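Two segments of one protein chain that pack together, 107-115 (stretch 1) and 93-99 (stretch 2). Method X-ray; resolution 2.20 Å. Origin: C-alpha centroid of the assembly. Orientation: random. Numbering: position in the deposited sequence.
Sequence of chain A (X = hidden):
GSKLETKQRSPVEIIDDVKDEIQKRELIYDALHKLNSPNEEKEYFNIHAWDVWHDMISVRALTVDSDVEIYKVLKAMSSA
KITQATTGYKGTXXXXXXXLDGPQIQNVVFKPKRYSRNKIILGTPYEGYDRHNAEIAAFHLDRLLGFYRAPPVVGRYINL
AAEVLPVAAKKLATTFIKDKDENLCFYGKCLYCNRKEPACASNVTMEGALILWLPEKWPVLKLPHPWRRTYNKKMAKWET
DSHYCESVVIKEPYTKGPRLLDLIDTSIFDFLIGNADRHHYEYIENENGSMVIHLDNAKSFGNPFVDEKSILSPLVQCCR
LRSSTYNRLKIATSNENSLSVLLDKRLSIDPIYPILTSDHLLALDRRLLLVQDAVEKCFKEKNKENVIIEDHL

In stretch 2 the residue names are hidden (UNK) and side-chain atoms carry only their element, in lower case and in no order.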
ATOM      1  N   ASN A 107      -1.195  23.023   1.497  1.00 26.98           N
ATOM      2  CA  ASN A 107      -0.191  23.859   2.138  1.00 26.69           C
ATOM      3  C   ASN A 107       0.984  23.031   2.653  1.00 27.73           C
ATOM      4  O   ASN A 107       0.831  21.869   3.047  1.00 26.04           O
ATOM      5  CB  ASN A 107      -0.815  24.658   3.278  1.00 24.23           C
ATOM      6  CG  ASN A 107      -1.678  25.791   2.772  1.00 30.32           C
ATOM      7  OD1 ASN A 107      -1.673  26.102   1.580  1.00 30.83           O
ATOM      8  ND2 ASN A 107      -2.426  26.414   3.670  1.00 32.80           N
ATOM      9  N   VAL A 108       2.175  23.641   2.615  1.00 25.18           N
ATOM     10  CA  VAL A 108       3.384  23.071   3.198  1.00 23.27           C
ATOM     11  C   VAL A 108       4.121  24.145   3.985  1.00 28.65           C
ATOM     12  O   VAL A 108       4.007  25.343   3.704  1.00 29.80           O
ATOM     13  CB  VAL A 108       4.330  22.455   2.136  1.00 23.74           C
ATOM     14  CG1 VAL A 108       3.678  21.254   1.461  1.00 18.41           C
ATOM     15  CG2 VAL A 108       4.765  23.504   1.107  1.00 25.42           C
ATOM     16  N   VAL A 109       4.852  23.706   5.003  1.00 28.42           N
ATOM     17  CA  VAL A 109       5.875  24.527   5.640  1.00 24.15           C
ATOM     18  C   VAL A 109       7.148  24.430   4.809  1.00 29.04           C
ATOM     19  O   VAL A 109       7.514  23.343   4.344  1.00 25.57           O
ATOM     20  CB  VAL A 109       6.116  24.060   7.088  1.00 27.55           C
ATOM     21  CG1 VAL A 109       7.271  24.835   7.726  1.00 27.55           C
ATOM     22  CG2 VAL A 109       4.843  24.178   7.917  1.00 24.77           C
ATOM     23  N   PHE A 110       7.828  25.559   4.605  1.00 28.27           N
ATOM     24  CA  PHE A 110       9.111  25.585   3.909  1.00 26.86           C
ATOM     25  C   PHE A 110      10.216  25.991   4.873  1.00 24.95           C
ATOM     26  O   PHE A 110      10.192  27.099   5.418  1.00 25.24           O
ATOM     27  CB  PHE A 110       9.091  26.533   2.709  1.00 25.78           C
ATOM     28  CG  PHE A 110      10.424  26.647   2.024  1.00 24.19           C
ATOM     29  CD1 PHE A 110      10.940  25.574   1.315  1.00 23.83           C
ATOM     30  CD2 PHE A 110      11.167  27.817   2.101  1.00 24.32           C
ATOM     31  CE1 PHE A 110      12.172  25.667   0.687  1.00 24.24           C
ATOM     32  CE2 PHE A 110      12.402  27.918   1.471  1.00 28.80           C
ATOM     33  CZ  PHE A 110      12.902  26.839   0.765  1.00 27.58           C
ATOM     34  N   LYS A 111      11.163  25.083   5.098  1.00 20.24           N
ATOM     35  CA  LYS A 111      12.316  25.335   5.956  1.00 23.13           C
ATOM     36  C   LYS A 111      13.568  25.504   5.111  1.00 27.84           C
ATOM     37  O   LYS A 111      14.043  24.524   4.515  1.00 21.88           O
ATOM     38  CB  LYS A 111      12.489  24.193   6.953  1.00 18.55           C
ATOM     39  CG  LYS A 111      11.251  24.013   7.798  1.00 24.88           C
ATOM     40  CD  LYS A 111      11.587  23.566   9.194  1.00 21.37           C
ATOM     41  CE  LYS A 111      10.329  23.538  10.027  1.00 23.86           C
ATOM     42  NZ  LYS A 111      10.532  22.797  11.290  1.00 26.23           N
ATOM     43  N   PRO A 112      14.118  26.709   5.012  1.00 23.78           N
ATOM     44  CA  PRO A 112      15.304  26.917   4.176  1.00 21.09           C
ATOM     45  C   PRO A 112      16.562  26.336   4.807  1.00 18.49           C
ATOM     46  O   PRO A 112      16.670  26.190   6.026  1.00 26.26           O
ATOM     47  CB  PRO A 112      15.394  28.447   4.059  1.00 21.68           C
ATOM     48  CG  PRO A 112      14.688  28.955   5.260  1.00 29.47           C
ATOM     49  CD  PRO A 112      13.602  27.969   5.580  1.00 26.89           C
ATOM     50  N   LYS A 113      17.520  26.003   3.948  1.00 21.45           N
ATOM     51  CA  LYS A 113      18.866  25.663   4.395  1.00 18.75           C
ATOM     52  C   LYS A 113      19.504  26.818   5.159  1.00 23.34           C
ATOM     53  O   LYS A 113      19.439  27.977   4.734  1.00 21.47           O
ATOM     54  CB  LYS A 113      19.720  25.292   3.185  1.00 24.46           C
ATOM     55  CG  LYS A 113      21.194  25.135   3.480  1.00 28.45           C
ATOM     56  CD  LYS A 113      21.979  24.872   2.207  1.00 27.52           C
ATOM     57  CE  LYS A 113      23.409  25.349   2.358  1.00 36.47           C
ATOM     58  NZ  LYS A 113      24.393  24.257   2.388  1.00 47.97           N
ATOM     59  N   ARG A 114      20.124  26.495   6.303  1.00 24.77           N
ATOM     60  CA  ARG A 114      20.796  27.485   7.136  1.00 22.77           C
ATOM     61  C   ARG A 114      22.244  27.142   7.450  1.00 26.61           C
ATOM     62  O   ARG A 114      22.969  28.011   7.942  1.00 34.01           O
ATOM     63  CB  ARG A 114      20.045  27.669   8.464  1.00 21.22           C
ATOM     64  CG  ARG A 114      18.548  27.824   8.306  1.00 30.38           C
ATOM     65  CD  ARG A 114      18.193  29.121   7.627  1.00 30.57           C
ATOM     66  NE  ARG A 114      18.937  30.235   8.193  1.00 31.01           N
ATOM     67  CZ  ARG A 114      18.464  31.033   9.145  1.00 30.39           C
ATOM     68  NH1 ARG A 114      17.252  30.833   9.641  1.00 29.97           N
ATOM     69  NH2 ARG A 114      19.199  32.027   9.606  1.00 39.90           N
ATOM     70  N   TYR A 115      22.679  25.908   7.211  1.00 25.90           N
ATOM     71  CA  TYR A 115      24.014  25.454   7.569  1.00 22.18           C
ATOM     72  C   TYR A 115      24.551  24.569   6.460  1.00 27.58           C
ATOM     73  O   TYR A 115      23.791  24.009   5.663  1.00 22.07           O
ATOM     74  CB  TYR A 115      24.030  24.634   8.868  1.00 20.36           C
ATOM     75  CG  TYR A 115      23.580  25.325  10.134  1.00 21.00           C
ATOM     76  CD1 TYR A 115      24.363  26.299  10.741  1.00 28.88           C
ATOM     77  CD2 TYR A 115      22.382  24.988  10.733  1.00 19.40           C
ATOM     78  CE1 TYR A 115      23.955  26.916  11.911  1.00 28.89           C
ATOM     79  CE2 TYR A 115      21.965  25.600  11.899  1.00 24.86           C
ATOM     80  CZ  TYR A 115      22.755  26.563  12.483  1.00 31.09           C
ATOM     81  OH  TYR A 115      22.339  27.176  13.646  1.00 32.73           O
ATOM     82  N   UNK A  93      11.379  30.399  14.753  1.00 42.85           N
ATOM     83  CA  UNK A  93      12.226  29.965  13.654  1.00 38.79           C
ATOM     84  C   UNK A  93      11.808  30.619  12.346  1.00 32.25           C
ATOM     85  O   UNK A  93      10.616  30.819  12.089  1.00 33.99           O
ATOM     86  n   UNK A  93      14.546  28.535  16.218  1.00 58.20           N
ATOM     87  c   UNK A  93      14.236  28.174  14.976  1.00 57.10           C
ATOM     88  c   UNK A  93      12.189  28.446  13.527  1.00 38.20           C
ATOM     89  o   UNK A  93      15.056  28.187  14.058  1.00 65.74           O
ATOM     90  c   UNK A  93      12.798  27.753  14.732  1.00 44.49           C
ATOM     91  N   UNK A  94      12.794  30.942  11.512  1.00 28.35           N
ATOM     92  CA  UNK A  94      12.494  31.495  10.200  1.00 22.26           C
ATOM     93  C   UNK A  94      11.997  30.382   9.289  1.00 23.32           C
ATOM     94  O   UNK A  94      12.649  29.341   9.151  1.00 28.54           O
ATOM     95  c   UNK A  94      14.878  33.375   7.746  1.00 33.39           C
ATOM     96  c   UNK A  94      13.730  32.170   9.608  1.00 22.35           C
ATOM     97  c   UNK A  94      13.601  32.651   8.164  1.00 35.97           C
ATOM     98  c   UNK A  94      12.409  33.583   8.045  1.00 38.73           C
ATOM     99  N   UNK A  95      10.827  30.587   8.698  1.00 21.19           N
ATOM    100  CA  UNK A  95      10.253  29.648   7.745  1.00 33.25           C
ATOM    101  C   UNK A  95       9.258  30.406   6.879  1.00 30.05           C
ATOM    102  O   UNK A  95       8.969  31.580   7.116  1.00 32.24           O
ATOM    103  c   UNK A  95       6.732  28.109  11.041  1.00 59.03           C
ATOM    104  n   UNK A  95       6.394  27.026  12.009  1.00 63.20           N
ATOM    105  c   UNK A  95       7.939  27.731  10.196  1.00 54.01           C
ATOM    106  c   UNK A  95       9.581  28.470   8.453  1.00 37.23           C
ATOM    107  c   UNK A  95       8.349  28.859   9.256  1.00 44.22           C
ATOM    108  N   UNK A  96       8.721  29.712   5.884  1.00 29.62           N
ATOM    109  CA  UNK A  96       7.678  30.243   5.027  1.00 28.73           C
ATOM    110  C   UNK A  96       6.581  29.196   4.895  1.00 29.63           C
ATOM    111  O   UNK A  96       6.751  28.034   5.278  1.00 26.49           O
ATOM    112  c   UNK A  96       8.215  30.638   3.644  1.00 23.85           C
ATOM    113  N   UNK A  97       5.442  29.613   4.362  1.00 26.21           N
ATOM    114  CA  UNK A  97       4.330  28.709   4.098  1.00 27.44           C
ATOM    115  C   UNK A  97       3.980  28.828   2.618  1.00 27.79           C
ATOM    116  O   UNK A  97       3.761  29.938   2.121  1.00 31.75           O
ATOM    117  c   UNK A  97       3.152  29.058   5.019  1.00 24.38           C
ATOM    118  c   UNK A  97       1.968  28.097   5.044  1.00 36.09           C
ATOM    119  c   UNK A  97      -0.187  29.052   3.575  1.00 27.29           C
ATOM    120  s   UNK A  97       1.104  27.829   3.483  1.00 40.66           S
ATOM    121  N   UNK A  98       3.988  27.702   1.903  1.00 21.74           N
ATOM    122  CA  UNK A  98       3.656  27.659   0.484  1.00 24.20           C
ATOM    123  C   UNK A  98       2.321  26.959   0.271  1.00 30.43           C
ATOM    124  O   UNK A  98       2.033  25.940   0.905  1.00 32.83           O
ATOM    125  c   UNK A  98       6.069  27.583  -0.351  1.00 29.40           C
ATOM    126  c   UNK A  98       8.581  28.796  -0.434  1.00 26.79           C
ATOM    127  c   UNK A  98       6.215  28.918  -0.016  1.00 29.58           C
ATOM    128  c   UNK A  98       8.447  27.466  -0.773  1.00 25.52           C
ATOM    129  c   UNK A  98       7.466  29.528  -0.054  1.00 30.82           C
ATOM    130  c   UNK A  98       4.721  26.913  -0.331  1.00 26.37           C
ATOM    131  c   UNK A  98       7.197  26.863  -0.734  1.00 25.92           C
ATOM    132  N   UNK A  99       1.511  27.496  -0.631  1.00 27.87           N
ATOM    133  CA  UNK A  99       0.318  26.825  -1.123  1.00 28.74           C
ATOM    134  C   UNK A  99       0.667  26.139  -2.438  1.00 31.52           C
ATOM    135  O   UNK A  99       1.075  26.807  -3.387  1.00 33.77           O
ATOM    136  c   UNK A  99      -0.819  27.816  -1.327  1.00 31.30           C
ATOM    137  o   UNK A  99      -1.238  28.316  -0.076  1.00 32.14           O
TER
HETATM  138  O   HOH W   1      15.381  30.760  12.455  1.00 40.12           O
HETATM  139  O   HOH W   2      15.230  28.814   9.153  1.00 31.37           O

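Position 93 carries five side-chain atoms: three carbons in a row, the third bearing one oxygen and one nitrogen. Its CB points toward stretch 1, yet no side-chain atom comes within contact distance. Such a terminal amide after two methylene carbons identifies Gln93. The link is made through water 1, which donates to Gln93 OE1 at 3.0 Å and accepts a weak hydrogen bond from Arg114 NH1 at 3.4 Å.

At position 94 there are four carbons, forked at the second, and CB lies 3.8 Å from Arg114 NH1. A branch at the second side-chain carbon, with no heteroatom, gives Leu94. Its backbone also engages the arginine through solvent: Leu94 N donates to water 1 (2.8 Å to its O), while water 2 donates to Leu94 O at 2.6 Å and accepts from Arg114 NH1 at 2.9 Å. Pro112 CD packs 3.9 Å from Leu94 O.

Position 95 shows four carbons in a row ending in nitrogen; CB points sideways and sits 3.4 Å from Phe110 O, and the third carbon lies 3.9 Å from Val109 CG1. This is Lys95. With chi2 to chi4 all t, the chain is extended, and the residue is exposed.

A single carbon at position 96 lies 4.3 Å from Phe110 CB, near the plane of the Phe110 ring at its edge. One side-chain carbon means Ala96. The strand begins here, and its backbone is paired in both directions with Phe110: Ala96 N donates to Phe110 O at 3.0 Å, and Phe110 N to Ala96 O at 2.8 Å.

Position 97 has two carbons, a sulfur and a final carbon, unbranched, and the terminal carbon lies 3.5 Å from Asn107 ND2. The thioether identifies Met97. Its side chain leaves the sheet on the same face as those of Val109 and Asn107. Between the flanking hydrogen-bonded pairs, Met97 CA makes a CA-H...O contact with Val108 O at 3.4 Å.

At position 98 one carbon leads to a ring of six carbons without a hydroxyl, one ring carbon 3.5 Å from Phe110 CG, over the face of that ring, and CB 3.7 Å from Val108 CG2. This is Phe98. The planes of the two phenylalanine rings are at 19° but slid apart, with barely any overlap; the offset places Phe110 CB over the Phe98 ring, 3.9 Å from its centroid.

Position 99 has one carbon and one oxygen, the oxygen 2.8 Å from Asn107 OD1. This is Ser99, whose OG is the donor in that hydrogen bond, joining the side chains of a non-hydrogen-bonded backbone pair.

The contact is an antiparallel strand pairing that buries 617 Å² in total. Phe98 N to Val108 O (3.0 Å) and Val108 N to Phe98 O (2.9 Å) complete the backbone ladder begun at Ala96 and Phe110. One face gathers Val108, Phe98, Phe110 and Ala96 into an apolar layer; the other carries Asn107, Ser99, Val109 and Met97. Beyond the ladder, ordered water joins Arg114 to the loop.

Stretch 2 93-99: QLKAMFS
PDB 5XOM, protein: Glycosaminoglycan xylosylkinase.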